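Local coordinates for Atg5 (Kluyveromyces marxianus, PDB 3VQI), which takes part in autophagic vesicle formation and cytoplasm-to-vacuole transport, and is the partner to which Atg12 is conjugated, at residues Trp74-Asn79 against Leu117-Gly122; Glu19-Asp24 against Ala34-His39. All coordinates share one frame; numbering follows the deposited sequence.

Both contacts belong to the first ubiquitin-like domain of Atg5 and to one mixed sheet, whose strands run in the order 37-43, 15-22, 114-121, 74-78, 81-82. Interaction 2 pairs the first two of these and comes first along the chain; interaction 1 pairs the third and fourth and closes later. Their centres lie about 11 Å apart, and the parallel pairing of strands 15-22 and 114-121 joins them, with backbone contacts from Leu-117 N to Glu-19 O and from Leu-119 N to Val-21 O. Helix 48-59 packs against both, touching Trp-74 and Leu-119 in one, Val-20 and Cys-38 in the other, so the two strand pairs pack on the same helix.

Interaction 1: residues Trp74-Asn79 against Leu117-Gly122; sequences WWFEYN and LQLCHG
Leu-117 begins the contact by setting CD2 against CB of Tyr-78, the two side chains crossing at about a right angle, while its CB meets CD2 of Phe-76. Gln-118 forms an antiparallel hydrogen-bonded pair with Glu-77: its N reaches Glu-77 O at 2.7 Å and its O accepts from Glu-77 N. With Leu-119 CG anti to the backbone N (chi1 170°), CG stands against Trp-74 CE3 and CZ3, and Leu-119 CD1 lies 3.5 Å from Trp-74 CE3 on the side facing helix 48-59, where a branched apolar chain suits the core. Cys-120 pairs with Trp-75 through two backbone bonds and lays CB over one face of that indole; the small Cys-120 SG fits 3.5 Å from Glu-77 CD. Trp-75 NE1 gives Glu-77 OE2 a 2.9 Å hydrogen bond in the ring plane. His-121 stands ND1 3.4 Å above the Trp-74 ring, edge to face, with CB over the six-membered ring. An alanine at Trp-74 would probably leave the His-121 edge and Leu-119 methyls facing a gap and Ser-69 O without its NE1 donor. The chemistry thus divides by face: apolar and aromatic packing toward the helix, and on the Trp-75 side a carboxylate whose hydrogen bond is likely to steady the indole over Cys-120.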
loop_
_atom_site.group_PDB
_atom_site.type_symbol
_atom_site.label_atom_id
_atom_site.label_comp_id
_atom_site.label_asym_id
_atom_site.label_seq_id
_atom_site.Cartn_x
_atom_site.Cartn_y
_atom_site.Cartn_z
ATOM N N TRP A 74 -14.042 -2.149 -11.604
ATOM C CA TRP A 74 -12.774 -2.751 -11.988
ATOM C C TRP A 74 -12.051 -3.114 -10.714
ATOM O O TRP A 74 -12.297 -2.523 -9.672
ATOM C CB TRP A 74 -11.885 -1.798 -12.778
ATOM C CG TRP A 74 -12.410 -1.399 -14.113
ATOM C CD1 TRP A 74 -13.203 -0.310 -14.402
ATOM C CD2 TRP A 74 -12.169 -2.062 -15.354
ATOM N NE1 TRP A 74 -13.462 -0.260 -15.751
ATOM C CE2 TRP A 74 -12.840 -1.323 -16.363
ATOM C CE3 TRP A 74 -11.453 -3.209 -15.719
ATOM C CZ2 TRP A 74 -12.811 -1.693 -17.714
ATOM C CZ3 TRP A 74 -11.423 -3.582 -17.061
ATOM C CH2 TRP A 74 -12.102 -2.821 -18.045
ATOM N N TRP A 75 -11.185 -4.108 -10.786
ATOM C CA TRP A 75 -10.383 -4.499 -9.635
ATOM C C TRP A 75 -9.257 -5.395 -10.153
ATOM O O TRP A 75 -9.213 -5.724 -11.332
ATOM C CB TRP A 75 -11.254 -5.192 -8.572
ATOM C CG TRP A 75 -11.803 -6.560 -8.947
ATOM C CD1 TRP A 75 -11.160 -7.752 -8.827
ATOM C CD2 TRP A 75 -13.088 -6.855 -9.512
ATOM N NE1 TRP A 75 -11.951 -8.769 -9.276
ATOM C CE2 TRP A 75 -13.145 -8.251 -9.707
ATOM C CE3 TRP A 75 -14.197 -6.075 -9.871
ATOM C CZ2 TRP A 75 -14.268 -8.898 -10.253
ATOM C CZ3 TRP A 75 -15.321 -6.715 -10.411
ATOM C CH2 TRP A 75 -15.344 -8.118 -10.598
ATOM N N PHE A 76 -8.308 -5.744 -9.302
ATOM C CA PHE A 76 -7.222 -6.602 -9.744
ATOM C C PHE A 76 -7.326 -7.930 -9.019
ATOM O O PHE A 76 -7.846 -8.017 -7.897
ATOM C CB PHE A 76 -5.845 -5.996 -9.444
ATOM C CG PHE A 76 -5.492 -4.803 -10.282
ATOM C CD1 PHE A 76 -5.736 -3.513 -9.819
ATOM C CD2 PHE A 76 -4.861 -4.966 -11.514
ATOM C CE1 PHE A 76 -5.353 -2.404 -10.561
ATOM C CE2 PHE A 76 -4.474 -3.865 -12.272
ATOM C CZ PHE A 76 -4.719 -2.580 -11.789
ATOM N N GLU A 77 -6.838 -8.975 -9.666
ATOM C CA GLU A 77 -6.868 -10.280 -9.039
ATOM C C GLU A 77 -5.516 -10.926 -9.158
ATOM O O GLU A 77 -4.850 -10.838 -10.193
ATOM C CB GLU A 77 -7.929 -11.169 -9.678
ATOM C CG GLU A 77 -9.250 -11.190 -8.929
ATOM C CD GLU A 77 -10.317 -11.997 -9.663
ATOM O OE1 GLU A 77 -9.972 -13.034 -10.272
ATOM O OE2 GLU A 77 -11.503 -11.602 -9.618
ATOM N N TYR A 78 -5.083 -11.526 -8.067
ATOM C CA TYR A 78 -3.821 -12.233 -8.060
ATOM C C TYR A 78 -4.238 -13.660 -7.736
ATOM O O TYR A 78 -4.951 -13.889 -6.762
ATOM C CB TYR A 78 -2.884 -11.682 -6.988
ATOM C CG TYR A 78 -1.614 -12.469 -6.887
ATOM C CD1 TYR A 78 -1.416 -13.386 -5.848
ATOM C CD2 TYR A 78 -0.629 -12.352 -7.862
ATOM C CE1 TYR A 78 -0.272 -14.170 -5.786
ATOM C CE2 TYR A 78 0.521 -13.134 -7.813
ATOM C CZ TYR A 78 0.692 -14.041 -6.777
ATOM O OH TYR A 78 1.816 -14.827 -6.750
ATOM N N ASN A 79 -3.827 -14.600 -8.580
ATOM C CA ASN A 79 -4.178 -16.008 -8.411
ATOM C C ASN A 79 -5.651 -16.220 -8.117
ATOM O O ASN A 79 -6.003 -16.975 -7.222
ATOM C CB ASN A 79 -3.337 -16.641 -7.307
ATOM C CG ASN A 79 -1.910 -16.864 -7.743
ATOM O OD1 ASN A 79 -1.568 -16.624 -8.908
ATOM N ND2 ASN A 79 -1.065 -17.334 -6.823
ATOM N N LEU A 117 -0.901 -9.773 -12.319
ATOM C CA LEU A 117 -2.245 -9.461 -11.847
ATOM C C LEU A 117 -3.214 -9.553 -13.008
ATOM O O LEU A 117 -2.839 -9.295 -14.157
ATOM C CB LEU A 117 -2.298 -8.031 -11.287
ATOM C CG LEU A 117 -1.396 -7.739 -10.082
ATOM C CD1 LEU A 117 -1.542 -6.279 -9.665
ATOM C CD2 LEU A 117 -1.766 -8.665 -8.935
ATOM N N GLN A 118 -4.458 -9.926 -12.734
ATOM C CA GLN A 118 -5.418 -9.961 -13.822
ATOM C C GLN A 118 -6.294 -8.718 -13.647
ATOM O O GLN A 118 -6.568 -8.291 -12.524
ATOM C CB GLN A 118 -6.297 -11.232 -13.805
ATOM C CG GLN A 118 -5.725 -12.489 -13.126
ATOM C CD GLN A 118 -4.305 -12.841 -13.536
ATOM O OE1 GLN A 118 -3.968 -12.862 -14.724
ATOM N NE2 GLN A 118 -3.461 -13.133 -12.543
ATOM N N LEU A 119 -6.706 -8.119 -14.754
ATOM C CA LEU A 119 -7.565 -6.949 -14.687
ATOM C C LEU A 119 -8.964 -7.508 -14.897
ATOM O O LEU A 119 -9.238 -8.129 -15.920
ATOM C CB LEU A 119 -7.192 -5.939 -15.789
ATOM C CG LEU A 119 -8.170 -4.774 -15.985
ATOM C CD1 LEU A 119 -8.091 -3.849 -14.780
ATOM C CD2 LEU A 119 -7.846 -4.027 -17.262
ATOM N N CYS A 120 -9.842 -7.299 -13.928
ATOM C CA CYS A 120 -11.193 -7.820 -14.011
ATOM C C CYS A 120 -12.253 -6.727 -13.966
ATOM O O CYS A 120 -11.998 -5.626 -13.487
ATOM C CB CYS A 120 -11.431 -8.790 -12.853
ATOM S SG CYS A 120 -10.039 -9.875 -12.491
ATOM N N HIS A 121 -13.447 -7.048 -14.458
ATOM C CA HIS A 121 -14.571 -6.114 -14.457
ATOM C C HIS A 121 -15.842 -6.919 -14.277
ATOM O O HIS A 121 -15.997 -7.964 -14.896
ATOM C CB HIS A 121 -14.660 -5.354 -15.779
ATOM C CG HIS A 121 -15.811 -4.398 -15.848
ATOM N ND1 HIS A 121 -15.685 -3.055 -15.557
ATOM C CD2 HIS A 121 -17.115 -4.596 -16.148
ATOM C CE1 HIS A 121 -16.862 -2.467 -15.676
ATOM N NE2 HIS A 121 -17.746 -3.380 -16.034
ATOM N N GLY A 122 -16.750 -6.444 -13.437
ATOM C CA GLY A 122 -17.985 -7.174 -13.223
ATOM C C GLY A 122 -19.057 -6.351 -12.539
ATOM O O GLY A 122 -18.772 -5.286 -12.007
#

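Interaction 2: residues Glu19-Asp24 against Ala34-His39; sequences EVVVSD and ADKSCH. With SO4 (sulfate ion), chain G.
Glu-19 and His-39 lie side by side and point the same way, the carboxylate carbon CD of Glu-19 3.4 Å from NE2 of the His-39 imidazole. The two flat groups are turned 53° apart. With CG anti to the backbone N (chi1 179°) and the chain extended beyond it, Glu-19 runs alongside His-39 and ends near NE2, and the closeness of the carboxylate would be expected to favour a protonated ring. His-39 ND1 gives a 2.7 Å hydrogen bond to O1 of a sulfate ion, probably from the crystallisation liquor, whose sulfur lies in the ring plane. His-39 N donates to O3 of the same ion at 2.9 Å, so backbone and ring hold it together.

On the same face, Ser-37 OG touches Val-21 CG2 at 3.4 Å; the hydroxyl is bonded to Leu-33 O, so a small polar residue can sit against the valine methyl with its OG satisfied. Lys-36 lays its extended aliphatic chain near Val-21, Lys-36 CG 3.8 Å from Val-21 CG1, and NZ stops short of Asp-24. On the other face Val-20 CB meets Cys-38 SG at 4.0 Å; both are compact, apolar choices for the side that helix 48-59 covers, through Val-55 and Leu-59 among others.

Behind the side chains, Val-20 N donates to Cys-38 O at 3.0 Å and Val-22 N to Lys-36 O, whereas the return bond from Cys-38 N to Val-20 O is weak. On its other flank strand 15-22 bonds to strand 114-121. Two antiparallel strands, the second leading into a helix that packs across one face of the sheet, form the opening beta-hairpin of the ubiquitin-like beta-grasp fold.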
loop_
_atom_site.group_PDB
_atom_site.type_symbol
_atom_site.label_atom_id
_atom_site.label_comp_id
_atom_site.label_asym_id
_atom_site.label_seq_id
_atom_site.Cartn_x
_atom_site.Cartn_y
_atom_site.Cartn_z
ATOM N N GLU A 19 3.047 -7.309 -14.230
ATOM C CA GLU A 19 2.455 -7.711 -15.494
ATOM C C GLU A 19 0.945 -7.794 -15.314
ATOM O O GLU A 19 0.438 -8.575 -14.504
ATOM C CB GLU A 19 2.992 -9.050 -15.983
ATOM C CG GLU A 19 2.336 -9.471 -17.303
ATOM C CD GLU A 19 3.140 -10.501 -18.087
ATOM O OE1 GLU A 19 2.712 -10.846 -19.218
ATOM O OE2 GLU A 19 4.192 -10.963 -17.579
ATOM N N VAL A 20 0.235 -6.966 -16.065
ATOM C CA VAL A 20 -1.212 -6.918 -15.996
ATOM C C VAL A 20 -1.818 -7.568 -17.234
ATOM O O VAL A 20 -1.630 -7.093 -18.356
ATOM C CB VAL A 20 -1.700 -5.456 -15.893
ATOM C CG1 VAL A 20 -3.210 -5.417 -15.781
ATOM C CG2 VAL A 20 -1.050 -4.785 -14.693
ATOM N N VAL A 21 -2.548 -8.657 -17.020
ATOM C CA VAL A 21 -3.182 -9.379 -18.114
ATOM C C VAL A 21 -4.692 -9.356 -17.938
ATOM O O VAL A 21 -5.183 -9.523 -16.824
ATOM C CB VAL A 21 -2.744 -10.863 -18.129
ATOM C CG1 VAL A 21 -3.224 -11.520 -19.415
ATOM C CG2 VAL A 21 -1.219 -10.980 -17.951
ATOM N N VAL A 22 -5.433 -9.155 -19.024
ATOM C CA VAL A 22 -6.887 -9.151 -18.911
ATOM C C VAL A 22 -7.337 -10.531 -18.435
ATOM O O VAL A 22 -6.740 -11.537 -18.806
ATOM C CB VAL A 22 -7.564 -8.859 -20.246
ATOM C CG1 VAL A 22 -9.071 -8.861 -20.056
ATOM C CG2 VAL A 22 -7.095 -7.515 -20.780
ATOM N N SER A 23 -8.372 -10.578 -17.600
ATOM C CA SER A 23 -8.844 -11.859 -17.092
ATOM C C SER A 23 -9.638 -12.583 -18.166
ATOM O O SER A 23 -10.270 -11.954 -19.021
ATOM C CB SER A 23 -9.708 -11.674 -15.844
ATOM O OG SER A 23 -10.979 -11.137 -16.166
ATOM N N ASP A 24 -9.599 -13.911 -18.114
ATOM C CA ASP A 24 -10.301 -14.740 -19.089
ATOM C C ASP A 24 -11.762 -14.342 -19.216
ATOM O O ASP A 24 -12.305 -14.281 -20.315
ATOM C CB ASP A 24 -10.194 -16.213 -18.691
ATOM C CG ASP A 24 -8.766 -16.620 -18.339
ATOM O OD1 ASP A 24 -7.846 -16.354 -19.142
ATOM O OD2 ASP A 24 -8.565 -17.211 -17.255
ATOM N N ALA A 34 0.421 -11.414 -25.796
ATOM C CA ALA A 34 1.106 -10.144 -25.942
ATOM C C ALA A 34 0.103 -9.003 -26.022
ATOM O O ALA A 34 0.292 -7.958 -25.399
ATOM C CB ALA A 34 1.982 -10.160 -27.187
ATOM N N ASP A 35 -0.968 -9.205 -26.776
ATOM C CA ASP A 35 -1.986 -8.173 -26.937
ATOM C C ASP A 35 -2.823 -7.864 -25.691
ATOM O O ASP A 35 -3.295 -6.738 -25.521
ATOM C CB ASP A 35 -2.927 -8.544 -28.088
ATOM C CG ASP A 35 -2.397 -8.113 -29.445
ATOM O OD1 ASP A 35 -1.289 -8.554 -29.829
ATOM O OD2 ASP A 35 -3.095 -7.330 -30.130
ATOM N N LYS A 36 -3.012 -8.857 -24.826
ATOM C CA LYS A 36 -3.817 -8.667 -23.623
ATOM C C LYS A 36 -2.959 -8.434 -22.382
ATOM O O LYS A 36 -3.425 -8.564 -21.252
ATOM C CB LYS A 36 -4.734 -9.877 -23.412
ATOM C CG LYS A 36 -4.002 -11.179 -23.143
ATOM C CD LYS A 36 -4.978 -12.331 -23.002
ATOM C CE LYS A 36 -4.249 -13.659 -22.825
ATOM N NZ LYS A 36 -5.204 -14.806 -22.791
ATOM N N SER A 37 -1.702 -8.083 -22.604
ATOM C CA SER A 37 -0.791 -7.828 -21.505
ATOM C C SER A 37 -0.150 -6.459 -21.622
ATOM O O SER A 37 -0.251 -5.797 -22.649
ATOM C CB SER A 37 0.315 -8.882 -21.469
ATOM O OG SER A 37 -0.192 -10.148 -21.096
ATOM N N CYS A 38 0.504 -6.047 -20.545
ATOM C CA CYS A 38 1.219 -4.781 -20.492
ATOM C C CYS A 38 2.014 -4.803 -19.199
ATOM O O CYS A 38 1.517 -5.234 -18.165
ATOM C CB CYS A 38 0.256 -3.584 -20.527
ATOM S SG CYS A 38 -0.629 -3.219 -19.003
ATOM N N HIS A 39 3.267 -4.378 -19.267
ATOM C CA HIS A 39 4.110 -4.359 -18.084
ATOM C C HIS A 39 4.295 -2.917 -17.667
ATOM O O HIS A 39 4.573 -2.050 -18.490
ATOM C CB HIS A 39 5.469 -4.998 -18.379
ATOM C CG HIS A 39 5.367 -6.284 -19.134
ATOM N ND1 HIS A 39 5.090 -6.332 -20.484
ATOM C CD2 HIS A 39 5.441 -7.571 -18.719
ATOM C CE1 HIS A 39 4.995 -7.593 -20.868
ATOM N NE2 HIS A 39 5.204 -8.365 -19.816
HETATM S S SO4 G . 4.078 -3.519 -22.812
HETATM O O1 SO4 G . 3.979 -4.967 -22.553
HETATM O O2 SO4 G . 3.006 -3.101 -23.738
HETATM O O3 SO4 G . 3.938 -2.770 -21.548
HETATM O O4 SO4 G . 5.397 -3.238 -23.408
#